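Local coordinates for post-proline cleaving enzyme (Rickettsia typhi, PDB 4HVT), which probably acts as a serine oligopeptidase that cleaves peptide bonds on the carboxyl side of proline, at residues Q295-L305 against F352-V362. Residues are numbered along the deposited sequence; the frame is centred on the assembly and turned at random. Where two conformers were deposited one is given.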
ATOM      1  N   GLN A 295       4.101 -12.209 -11.370  1.00  8.19           N
ATOM      2  CA  GLN A 295       4.199 -12.324  -9.900  1.00  8.24           C
ATOM      3  C   GLN A 295       5.550 -12.750  -9.345  1.00  8.32           C
ATOM      4  O   GLN A 295       5.775 -12.764  -8.119  1.00  8.28           O
ATOM      5  CB  GLN A 295       3.135 -13.309  -9.391  1.00  8.61           C
ATOM      6  CG  GLN A 295       1.713 -12.829  -9.649  1.00  8.92           C
ATOM      7  CD  GLN A 295       1.387 -11.586  -8.908  1.00  9.13           C
ATOM      8  OE1 GLN A 295       1.889 -11.348  -7.785  1.00  9.66           O
ATOM      9  NE2 GLN A 295       0.589 -10.723  -9.513  1.00  9.31           N
ATOM     10  N   GLY A 296       6.472 -13.108 -10.204  1.00  8.11           N
ATOM     11  CA  GLY A 296       7.771 -13.588  -9.775  1.00  8.01           C
ATOM     12  C   GLY A 296       8.373 -14.560 -10.772  1.00  7.96           C
ATOM     13  O   GLY A 296       7.771 -14.872 -11.815  1.00  8.02           O
ATOM     14  N   SER A 297       9.493 -15.161 -10.374  1.00  8.14           N
ATOM     15  CA  SER A 297      10.228 -16.150 -11.203  1.00  8.23           C
ATOM     16  C   SER A 297      11.008 -17.097 -10.304  1.00  8.62           C
ATOM     17  O   SER A 297      11.221 -16.850  -9.143  1.00  8.40           O
ATOM     18  CB  SER A 297      11.194 -15.461 -12.110  1.00  8.07           C
ATOM     19  OG  SER A 297      12.214 -14.799 -11.396  1.00  7.87           O
ATOM     20  N   PHE A 298      11.474 -18.169 -10.940  1.00  9.17           N
ATOM     21  CA  PHE A 298      12.363 -19.130 -10.348  1.00  9.75           C
ATOM     22  C   PHE A 298      13.121 -19.755 -11.507  1.00 10.09           C
ATOM     23  O   PHE A 298      12.506 -20.308 -12.434  1.00  9.68           O
ATOM     24  CB  PHE A 298      11.602 -20.205  -9.616  1.00 10.37           C
ATOM     25  CG  PHE A 298      12.493 -21.182  -8.877  1.00 11.09           C
ATOM     26  CD1 PHE A 298      13.309 -20.742  -7.852  1.00 11.35           C
ATOM     27  CD2 PHE A 298      12.560 -22.526  -9.259  1.00 12.08           C
ATOM     28  CE1 PHE A 298      14.134 -21.650  -7.177  1.00 12.12           C
ATOM     29  CE2 PHE A 298      13.392 -23.431  -8.593  1.00 12.52           C
ATOM     30  CZ  PHE A 298      14.159 -22.994  -7.542  1.00 12.42           C
ATOM     31  N   LYS A 299      14.443 -19.711 -11.443  1.00 10.51           N
ATOM     32  CA  LYS A 299      15.267 -20.143 -12.570  1.00 11.01           C
ATOM     33  C   LYS A 299      14.743 -19.422 -13.824  1.00 10.65           C
ATOM     34  O   LYS A 299      14.487 -18.240 -13.772  1.00  9.76           O
ATOM     35  CB  LYS A 299      15.323 -21.685 -12.700  1.00 12.25           C
ATOM     36  CG  LYS A 299      15.611 -22.385 -11.396  1.00 13.34           C
ATOM     37  CD  LYS A 299      16.898 -22.064 -10.836  1.00 14.28           C
ATOM     38  CE  LYS A 299      17.424 -23.307 -10.048  1.00 15.48           C
ATOM     39  NZ  LYS A 299      18.741 -22.934  -9.520  1.00 15.99           N
ATOM     40  N   GLU A 300      14.552 -20.136 -14.915  1.00 11.05           N
ATOM     41  CA  GLU A 300      14.091 -19.518 -16.175  1.00 11.32           C
ATOM     42  C   GLU A 300      12.558 -19.515 -16.331  1.00 10.83           C
ATOM     43  O   GLU A 300      12.059 -19.193 -17.394  1.00 10.37           O
ATOM     44  CB  GLU A 300      14.747 -20.262 -17.367  1.00 12.66           C
ATOM     45  CG  GLU A 300      16.246 -20.005 -17.412  1.00 13.82           C
ATOM     46  CD  GLU A 300      16.960 -20.618 -18.586  1.00 16.01           C
ATOM     47  OE1 GLU A 300      16.284 -21.071 -19.533  1.00 17.62           O
ATOM     48  OE2 GLU A 300      18.241 -20.672 -18.553  1.00 17.52           O
ATOM     49  N   TYR A 301      11.804 -19.775 -15.259  1.00 10.45           N
ATOM     50  CA  TYR A 301      10.346 -19.836 -15.302  1.00 10.25           C
ATOM     51  C   TYR A 301       9.729 -18.590 -14.649  1.00  9.59           C
ATOM     52  O   TYR A 301      10.321 -18.092 -13.682  1.00  9.33           O
ATOM     53  CB  TYR A 301       9.847 -21.099 -14.591  1.00 10.72           C
ATOM     54  CG  TYR A 301      10.199 -22.331 -15.383  1.00 11.69           C
ATOM     55  CD1 TYR A 301      11.498 -22.825 -15.385  1.00 12.17           C
ATOM     56  CD2 TYR A 301       9.270 -22.929 -16.210  1.00 12.33           C
ATOM     57  CE1 TYR A 301      11.857 -23.891 -16.160  1.00 13.08           C
ATOM     58  CE2 TYR A 301       9.623 -24.013 -16.976  1.00 13.09           C
ATOM     59  CZ  TYR A 301      10.919 -24.468 -16.967  1.00 13.51           C
ATOM     60  OH  TYR A 301      11.303 -25.516 -17.768  1.00 14.94           O
ATOM     61  N   VAL A 302       8.566 -18.149 -15.103  1.00  9.16           N
ATOM     62  CA  VAL A 302       7.871 -16.988 -14.624  1.00  8.85           C
ATOM     63  C   VAL A 302       6.466 -17.368 -14.218  1.00  8.91           C
ATOM     64  O   VAL A 302       5.904 -18.305 -14.763  1.00  9.48           O
ATOM     65  CB  VAL A 302       7.841 -15.847 -15.682  1.00  8.58           C
ATOM     66  CG1 VAL A 302       9.215 -15.207 -15.839  1.00  8.55           C
ATOM     67  CG2 VAL A 302       7.380 -16.386 -16.990  1.00  8.78           C
ATOM     68  N   PHE A 303       5.969 -16.709 -13.177  1.00  8.48           N
ATOM     69  CA  PHE A 303       4.651 -16.971 -12.596  1.00  8.60           C
ATOM     70  C   PHE A 303       3.724 -15.844 -12.886  1.00  8.33           C
ATOM     71  O   PHE A 303       4.060 -14.691 -12.616  1.00  8.08           O
ATOM     72  CB  PHE A 303       4.756 -17.113 -11.085  1.00  8.82           C
ATOM     73  CG  PHE A 303       5.737 -18.178 -10.641  1.00  9.24           C
ATOM     74  CD1 PHE A 303       5.439 -19.471 -10.857  1.00  9.90           C
ATOM     75  CD2 PHE A 303       6.967 -17.857 -10.077  1.00  9.60           C
ATOM     76  CE1 PHE A 303       6.297 -20.482 -10.514  1.00 10.26           C
ATOM     77  CE2 PHE A 303       7.847 -18.864  -9.750  1.00 10.14           C
ATOM     78  CZ  PHE A 303       7.529 -20.177 -10.014  1.00 10.34           C
ATOM     79  N   TRP A 304       2.496 -16.153 -13.342  1.00  8.46           N
ATOM     80  CA  TRP A 304       1.541 -15.168 -13.762  1.00  8.24           C
ATOM     81  C   TRP A 304       0.193 -15.460 -13.110  1.00  8.35           C
ATOM     82  O   TRP A 304      -0.288 -16.608 -13.073  1.00  8.37           O
ATOM     83  CB  TRP A 304       1.393 -15.149 -15.278  1.00  8.44           C
ATOM     84  CG  TRP A 304       2.568 -14.562 -15.982  1.00  8.28           C
ATOM     85  CD1 TRP A 304       3.806 -15.122 -16.095  1.00  8.26           C
ATOM     86  CD2 TRP A 304       2.652 -13.278 -16.654  1.00  8.16           C
ATOM     87  NE1 TRP A 304       4.674 -14.256 -16.761  1.00  8.19           N
ATOM     88  CE2 TRP A 304       3.975 -13.130 -17.130  1.00  7.99           C
ATOM     89  CE3 TRP A 304       1.724 -12.225 -16.881  1.00  8.07           C
ATOM     90  CZ2 TRP A 304       4.393 -11.999 -17.850  1.00  8.03           C
ATOM     91  CZ3 TRP A 304       2.147 -11.117 -17.583  1.00  8.07           C
ATOM     92  CH2 TRP A 304       3.465 -11.023 -18.091  1.00  8.01           C
ATOM     93  N   LEU A 305      -0.386 -14.404 -12.561  1.00  8.16           N
ATOM     94  CA  LEU A 305      -1.722 -14.432 -11.978  1.00  8.33           C
ATOM     95  C   LEU A 305      -2.751 -14.020 -13.017  1.00  8.66           C
ATOM     96  O   LEU A 305      -2.533 -13.049 -13.724  1.00  8.60           O
ATOM     97  CB  LEU A 305      -1.809 -13.452 -10.802  1.00  8.03           C
ATOM     98  CG  LEU A 305      -3.148 -13.256 -10.085  1.00  8.06           C
ATOM     99  CD1 LEU A 305      -3.552 -14.571  -9.444  1.00  8.51           C
ATOM    100  CD2 LEU A 305      -3.062 -12.121  -9.091  1.00  7.90           C
ATOM    101  N   PHE A 352      -5.092 -16.128  -4.236  1.00  8.72           N
ATOM    102  CA  PHE A 352      -3.676 -15.894  -4.284  1.00  8.38           C
ATOM    103  C   PHE A 352      -3.187 -14.661  -3.522  1.00  8.33           C
ATOM    104  O   PHE A 352      -3.812 -13.580  -3.559  1.00  8.56           O
ATOM    105  CB  PHE A 352      -3.264 -15.774  -5.763  1.00  8.26           C
ATOM    106  CG  PHE A 352      -1.809 -15.431  -5.962  1.00  7.82           C
ATOM    107  CD1 PHE A 352      -0.846 -16.423  -5.893  1.00  7.98           C
ATOM    108  CD2 PHE A 352      -1.404 -14.133  -6.243  1.00  7.52           C
ATOM    109  CE1 PHE A 352       0.513 -16.115  -6.132  1.00  7.82           C
ATOM    110  CE2 PHE A 352      -0.081 -13.821  -6.491  1.00  7.19           C
ATOM    111  CZ  PHE A 352       0.904 -14.803  -6.375  1.00  7.45           C
ATOM    112  N   ASN A 353      -2.074 -14.777  -2.790  1.00  8.16           N
ATOM    113  CA  ASN A 353      -1.465 -13.646  -2.162  1.00  8.09           C
ATOM    114  C   ASN A 353      -0.148 -13.227  -2.857  1.00  7.74           C
ATOM    115  O   ASN A 353      -0.082 -12.162  -3.517  1.00  7.41           O
ATOM    116  CB  ASN A 353      -1.311 -13.852  -0.656  1.00  8.43           C
ATOM    117  CG  ASN A 353      -0.856 -12.609   0.084  1.00  8.61           C
ATOM    118  OD1 ASN A 353      -0.906 -11.479  -0.426  1.00  9.13           O
ATOM    119  ND2 ASN A 353      -0.375 -12.819   1.319  1.00  8.65           N
ATOM    120  N   PHE A 354       0.878 -14.049  -2.731  1.00  7.96           N
ATOM    121  CA  PHE A 354       2.152 -13.748  -3.349  1.00  7.93           C
ATOM    122  C   PHE A 354       2.989 -14.989  -3.607  1.00  8.20           C
ATOM    123  O   PHE A 354       2.777 -16.040  -2.996  1.00  8.16           O
ATOM    124  CB  PHE A 354       2.980 -12.683  -2.570  1.00  7.98           C
ATOM    125  CG  PHE A 354       3.429 -13.095  -1.199  1.00  8.44           C
ATOM    126  CD1 PHE A 354       4.528 -13.941  -1.054  1.00  8.77           C
ATOM    127  CD2 PHE A 354       2.774 -12.627  -0.064  1.00  8.83           C
ATOM    128  CE1 PHE A 354       4.972 -14.325   0.216  1.00  9.03           C
ATOM    129  CE2 PHE A 354       3.231 -12.959   1.204  1.00  8.79           C
ATOM    130  CZ  PHE A 354       4.323 -13.831   1.336  1.00  9.01           C
ATOM    131  N   ILE A 355       3.962 -14.808  -4.506  1.00  8.40           N
ATOM    132  CA  ILE A 355       5.121 -15.731  -4.672  1.00  9.20           C
ATOM    133  C   ILE A 355       6.375 -15.055  -4.106  1.00  9.07           C
ATOM    134  O   ILE A 355       6.562 -13.848  -4.262  1.00  9.45           O
ATOM    135  CB  ILE A 355       5.368 -16.009  -6.145  1.00  9.81           C
ATOM    136  CG1 ILE A 355       4.300 -16.951  -6.719  1.00 10.57           C
ATOM    137  CG2 ILE A 355       6.747 -16.571  -6.478  1.00 10.25           C
ATOM    138  CD1 ILE A 355       4.517 -18.410  -6.416  1.00 11.28           C
ATOM    139  N   SER A 356       7.251 -15.828  -3.448  1.00  9.17           N
ATOM    140  CA  SER A 356       8.549 -15.292  -3.037  1.00  9.48           C
ATOM    141  C   SER A 356       9.534 -16.435  -3.254  1.00  9.57           C
ATOM    142  O   SER A 356       9.168 -17.610  -3.088  1.00  9.74           O
ATOM    143  CB  SER A 356       8.532 -14.823  -1.597  1.00  9.93           C
ATOM    144  OG  SER A 356       9.579 -13.912  -1.307  1.00 11.09           O
ATOM    145  N   THR A 357      10.754 -16.101  -3.607  1.00  9.64           N
ATOM    146  CA  THR A 357      11.674 -17.122  -4.064  1.00 10.67           C
ATOM    147  C   THR A 357      12.953 -17.095  -3.226  1.00 10.49           C
ATOM    148  O   THR A 357      13.408 -15.994  -2.840  1.00 10.15           O
ATOM    149  CB  THR A 357      12.030 -16.827  -5.561  1.00 11.61           C
ATOM    150  OG1 THR A 357      10.803 -16.808  -6.331  1.00 12.59           O
ATOM    151  CG2 THR A 357      12.871 -17.887  -6.113  1.00 12.63           C
ATOM    152  N   THR A 358      13.498 -18.290  -2.957  1.00 10.70           N
ATOM    153  CA  THR A 358      14.847 -18.478  -2.412  1.00 10.86           C
ATOM    154  C   THR A 358      15.690 -19.188  -3.462  1.00 11.38           C
ATOM    155  O   THR A 358      15.205 -19.538  -4.556  1.00 10.99           O
ATOM    156  CB  THR A 358      14.884 -19.220  -1.092  1.00 11.35           C
ATOM    157  OG1 THR A 358      14.602 -20.629  -1.309  1.00 11.88           O
ATOM    158  CG2 THR A 358      13.929 -18.613  -0.093  1.00 10.90           C
ATOM    159  N   LYS A 359      16.948 -19.402  -3.129  1.00 11.93           N
ATOM    160  CA  LYS A 359      17.868 -20.100  -4.054  0.50 12.36           C
ATOM    161  C   LYS A 359      17.278 -21.394  -4.595  1.00 12.50           C
ATOM    162  O   LYS A 359      17.478 -21.745  -5.763  1.00 12.62           O
ATOM    163  CB  LYS A 359      19.186 -20.416  -3.333  0.50 13.23           C
ATOM    164  CG  LYS A 359      20.305 -20.952  -4.233  0.50 14.26           C
ATOM    165  CD  LYS A 359      21.516 -21.380  -3.433  0.50 15.33           C
ATOM    166  CE  LYS A 359      22.445 -20.253  -3.055  0.50 15.89           C
ATOM    167  NZ  LYS A 359      23.672 -20.718  -2.340  0.50 16.85           N
ATOM    168  N   ASP A 360      16.616 -22.164  -3.722  1.00 12.52           N
ATOM    169  CA  ASP A 360      16.172 -23.485  -4.106  1.00 12.83           C
ATOM    170  C   ASP A 360      14.694 -23.779  -3.772  1.00 12.43           C
ATOM    171  O   ASP A 360      14.247 -24.893  -3.943  1.00 12.59           O
ATOM    172  CB  ASP A 360      17.092 -24.530  -3.495  1.00 13.93           C
ATOM    173  CG  ASP A 360      17.050 -24.535  -2.009  1.00 14.60           C
ATOM    174  OD1 ASP A 360      16.294 -23.766  -1.399  1.00 13.70           O
ATOM    175  OD2 ASP A 360      17.823 -25.331  -1.432  1.00 15.81           O
ATOM    176  N   ARG A 361      13.913 -22.767  -3.387  1.00 11.91           N
ATOM    177  CA  ARG A 361      12.491 -22.980  -3.136  1.00 11.75           C
ATOM    178  C   ARG A 361      11.649 -21.802  -3.638  1.00 11.42           C
ATOM    179  O   ARG A 361      12.090 -20.646  -3.585  1.00 11.82           O
ATOM    180  CB  ARG A 361      12.235 -23.130  -1.607  1.00 12.16           C
ATOM    181  CG  ARG A 361      12.823 -24.420  -1.065  1.00 13.39           C
ATOM    182  CD  ARG A 361      12.005 -25.630  -1.468  1.00 14.09           C
ATOM    183  NE  ARG A 361      12.451 -26.840  -0.816  1.00 15.79           N
ATOM    184  CZ  ARG A 361      13.438 -27.620  -1.283  1.00 16.30           C
ATOM    185  NH1 ARG A 361      14.143 -27.272  -2.382  1.00 16.35           N
ATOM    186  NH2 ARG A 361      13.790 -28.751  -0.641  1.00 18.11           N
ATOM    187  N   VAL A 362      10.420 -22.114  -4.024  1.00 10.85           N
ATOM    188  CA  VAL A 362       9.400 -21.116  -4.299  1.00 10.36           C
ATOM    189  C   VAL A 362       8.355 -21.242  -3.180  1.00 10.00           C
ATOM    190  O   VAL A 362       7.938 -22.350  -2.855  1.00 10.19           O
ATOM    191  CB  VAL A 362       8.721 -21.438  -5.604  1.00 10.73           C
ATOM    192  CG1 VAL A 362       7.641 -20.414  -5.885  1.00 10.65           C
ATOM    193  CG2 VAL A 362       9.790 -21.536  -6.721  1.00 11.25           C
TER
HETATM  194  O   HOH W   1       3.970 -12.189  -6.075  1.00  9.58           O
HETATM  195  O   HOH W   2       8.087 -12.521  -6.377  1.00 20.30           O
HETATM  196  O   HOH W   3       1.514 -10.523  -5.021  1.00 31.60           O
HETATM  197  O   HOH W   4      10.120 -14.111  -7.477  1.00 15.34           O
HETATM  198  O   HOH W   5      18.026 -20.495  -8.213  1.00 11.39           O
HETATM  199  O   HOH W   6      18.719 -23.951  -6.816  1.00 15.80           O
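Gln-295 lies against the Phe-352 ring, its amide plane turned 76° from it; OE1 comes to the ring edge, 3.4 Å from Phe-352 CE2. The bend at chi2 brings the Gln-295 amide alongside this rim, while NE2 hydrogen-bonds with Thr-293 OG1. Three waters continue the polar link: one joins Gln-295 O to Ile-355 O; another accepts from Ile-355 N and lies within bonding distance of Gln-295 O and OE1; a third lies within bonding distance of OE1 and Asn-353 O. The latter two have more acceptors nearby than protons to give, so their protons must be shared among them. The direct hydrogen bond runs from Thr-357 OG1 to Ser-297 O, 2.8 Å, with a C=O...donor angle of 158°; a water joins the same hydroxyl to Ser-297 N. These links bridge two neighbouring antiparallel sheets, evidently consecutive blades of the beta-propeller: strands 295-298 and 352-357 run 29° apart with axes 6.3 Å from each other, too far for backbone pairing. Phe-298, its CG anti to the backbone N, extends its ring between Val-362 CG2 on one face (3.9 Å to the centroid, a CH-pi contact) and Lys-299 CG on the other, with Thr-358 O at the edge. The type II' turn from Phe-298 to Tyr-301 carries Lys-299 outward, where two waters relay its NZ to Lys-359 O. Returning along the hairpin, Phe-303 receives Ile-355 CD1 over one face, and its CD2 lies 3.8 Å from Ile-355 CG2. Leu-305 brings both methyls to Phe-352, its CD2 standing 3.9 Å from Phe-352 CD2, while Leu-322 also packs on that phenylalanine.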